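Local coordinates for ankyrin repeat domain-containing protein EMB506, chloroplastic (Arabidopsis thaliana, PDB 6JD6) that takes part in the initial differentiation of the proplastid during embryo development and is required for correct cotyledon and leaf margin development, at residues A[114-119]-A[146-151]. Residues are numbered along the deposited sequence; the frame is centred on the assembly and turned at random.
Sequences KPLQTL and QTALHK. With SO4 (sulfate ion), chain K.
Gln117 and Lys151 form the polar part of this contact between the first helices of two successive ankyrin repeats. Lys151 NZ donates to Gln117 OE1 at 2.9 Å, approaching from above the carbonyl plane, 36° out of it. Lys151 CG packs 3.4 Å from Gln117 CD, and bends at chi2 and chi4 fold the lysine so that NZ comes back to the amide oxygen. A glutamine suits this place because the two polar atoms of its amide serve different partners: the oxygen receives the ammonium, while NE2 donates to Asp142, which also accepts from Gln146 N, and to a water 2.8 Å from NE2. The same water lies 2.9 Å from Gln146 O and bridges the amide to the start of 146-151. An alanine in place of Gln117 would probably leave Lys151 NZ without this acceptor and Asp142 without this donor.

Apolar contact is slight. Leu116 CB meets Ala148 CB at 3.9 Å, and the short alanine lets the helices come close, with Gln117 CA 4.7 Å from Ala148 CA.

Thr147 to His150 is a variant of the ankyrin TPLH motif, with alanine at the proline position. Thr147 and His150 form a capping box: the threonine hydroxyl caps the helix start, weakly, and the imidazole ND1 receives Thr147 N at 3.0 Å, nearly straight (174°).

His150 NE2 hydrogen-bonds Leu173 O at the end of the same repeat; Gln146 NE2 bonds Asp175 and, weakly, a sulfate ion probably from the crystallisation liquor. Thr118, pointing away from 146-151, bonds another protein's chain. Helices 115-121 and 148-154 lie side by side, backed by 125-133 and 158-166.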
loop_
_atom_site.group_PDB
_atom_site.type_symbol
_atom_site.label_atom_id
_atom_site.label_comp_id
_atom_site.label_asym_id
_atom_site.label_seq_id
_atom_site.Cartn_x
_atom_site.Cartn_y
_atom_site.Cartn_z
ATOM N N LYS A 114 -7.288 -7.981 -5.488
ATOM C CA LYS A 114 -8.140 -8.708 -4.561
ATOM C C LYS A 114 -9.153 -7.737 -3.963
ATOM O O LYS A 114 -8.775 -6.675 -3.465
ATOM C CB LYS A 114 -7.290 -9.334 -3.455
ATOM C CG LYS A 114 -6.653 -10.667 -3.829
ATOM C CD LYS A 114 -7.408 -11.811 -3.165
ATOM C CE LYS A 114 -6.865 -13.163 -3.571
ATOM N NZ LYS A 114 -6.985 -13.374 -5.041
ATOM N N PRO A 115 -10.447 -8.096 -4.018
ATOM C CA PRO A 115 -11.545 -7.216 -3.594
ATOM C C PRO A 115 -11.366 -6.669 -2.180
ATOM O O PRO A 115 -11.507 -5.465 -1.986
ATOM C CB PRO A 115 -12.774 -8.129 -3.656
ATOM C CG PRO A 115 -12.421 -9.165 -4.657
ATOM C CD PRO A 115 -10.939 -9.389 -4.524
ATOM N N LEU A 116 -11.054 -7.531 -1.214
ATOM C CA LEU A 116 -10.844 -7.078 0.161
ATOM C C LEU A 116 -9.716 -6.055 0.254
ATOM O O LEU A 116 -9.817 -5.073 0.990
ATOM C CB LEU A 116 -10.543 -8.252 1.090
ATOM C CG LEU A 116 -11.713 -8.906 1.823
ATOM C CD1 LEU A 116 -11.185 -9.862 2.892
ATOM C CD2 LEU A 116 -12.646 -7.862 2.427
ATOM N N GLN A 117 -8.644 -6.292 -0.493
ATOM C CA GLN A 117 -7.508 -5.379 -0.504
ATOM C C GLN A 117 -7.904 -4.035 -1.105
ATOM O O GLN A 117 -7.630 -2.984 -0.526
ATOM C CB GLN A 117 -6.340 -5.978 -1.288
ATOM C CG GLN A 117 -5.689 -7.194 -0.640
ATOM C CD GLN A 117 -4.392 -7.586 -1.334
ATOM O OE1 GLN A 117 -3.846 -6.819 -2.130
ATOM N NE2 GLN A 117 -3.894 -8.782 -1.034
ATOM N N THR A 118 -8.554 -4.080 -2.264
ATOM C CA THR A 118 -8.974 -2.863 -2.956
ATOM C C THR A 118 -9.973 -2.068 -2.122
ATOM O O THR A 118 -9.857 -0.847 -1.992
ATOM C CB THR A 118 -9.581 -3.184 -4.339
ATOM O OG1 THR A 118 -8.576 -3.776 -5.178
ATOM C CG2 THR A 118 -10.105 -1.925 -5.001
ATOM N N LEU A 119 -10.949 -2.766 -1.547
ATOM C CA LEU A 119 -11.950 -2.111 -0.715
ATOM C C LEU A 119 -11.302 -1.497 0.525
ATOM O O LEU A 119 -11.687 -0.415 0.970
ATOM C CB LEU A 119 -13.057 -3.093 -0.326
ATOM C CG LEU A 119 -13.956 -3.577 -1.470
ATOM C CD1 LEU A 119 -14.894 -4.679 -0.992
ATOM C CD2 LEU A 119 -14.745 -2.422 -2.095
ATOM N N GLN A 146 -0.247 -12.193 1.158
ATOM C CA GLN A 146 -0.689 -11.038 1.932
ATOM C C GLN A 146 -2.199 -11.049 2.115
ATOM O O GLN A 146 -2.944 -11.405 1.201
ATOM C CB GLN A 146 -0.271 -9.732 1.253
ATOM C CG GLN A 146 1.232 -9.483 1.235
ATOM C CD GLN A 146 1.586 -8.103 0.707
ATOM O OE1 GLN A 146 0.835 -7.513 -0.071
ATOM N NE2 GLN A 146 2.727 -7.580 1.134
ATOM N N THR A 147 -2.646 -10.651 3.300
ATOM C CA THR A 147 -4.069 -10.524 3.569
ATOM C C THR A 147 -4.473 -9.065 3.419
ATOM O O THR A 147 -3.631 -8.200 3.173
ATOM C CB THR A 147 -4.416 -10.976 4.998
ATOM O OG1 THR A 147 -3.855 -10.052 5.937
ATOM C CG2 THR A 147 -3.866 -12.370 5.270
ATOM N N ALA A 148 -5.764 -8.799 3.574
ATOM C CA ALA A 148 -6.272 -7.437 3.547
ATOM C C ALA A 148 -5.628 -6.582 4.638
ATOM O O ALA A 148 -5.430 -5.381 4.454
ATOM C CB ALA A 148 -7.781 -7.435 3.695
ATOM N N LEU A 149 -5.314 -7.201 5.775
ATOM C CA LEU A 149 -4.657 -6.488 6.870
ATOM C C LEU A 149 -3.274 -5.979 6.452
ATOM O O LEU A 149 -2.949 -4.815 6.676
ATOM C CB LEU A 149 -4.547 -7.370 8.119
ATOM C CG LEU A 149 -3.873 -6.734 9.337
ATOM C CD1 LEU A 149 -4.656 -5.512 9.810
ATOM C CD2 LEU A 149 -3.710 -7.742 10.476
ATOM N N HIS A 150 -2.467 -6.857 5.859
ATOM C CA HIS A 150 -1.157 -6.467 5.337
ATOM C C HIS A 150 -1.286 -5.246 4.431
ATOM O O HIS A 150 -0.568 -4.261 4.591
ATOM C CB HIS A 150 -0.534 -7.596 4.514
ATOM C CG HIS A 150 0.044 -8.712 5.328
ATOM N ND1 HIS A 150 -0.498 -9.978 5.342
ATOM C CD2 HIS A 150 1.142 -8.765 6.122
ATOM C CE1 HIS A 150 0.230 -10.759 6.121
ATOM N NE2 HIS A 150 1.232 -10.047 6.606
ATOM N N LYS A 151 -2.213 -5.323 3.479
ATOM C CA LYS A 151 -2.387 -4.262 2.492
ATOM C C LYS A 151 -2.889 -2.968 3.104
ATOM O O LYS A 151 -2.431 -1.882 2.739
ATOM C CB LYS A 151 -3.332 -4.703 1.378
ATOM C CG LYS A 151 -2.607 -5.099 0.130
ATOM C CD LYS A 151 -1.763 -3.954 -0.397
ATOM C CE LYS A 151 -0.726 -4.483 -1.360
ATOM N NZ LYS A 151 -1.377 -5.295 -2.418
HETATM S S SO4 K . 5.375 -5.087 -0.981
HETATM O O1 SO4 K . 6.166 -4.415 0.048
HETATM O O2 SO4 K . 4.708 -6.252 -0.406
HETATM O O3 SO4 K . 4.364 -4.170 -1.499
HETATM O O4 SO4 K . 6.255 -5.517 -2.066
HETATM O O HOH W 1 -5.559 -10.618 0.171
#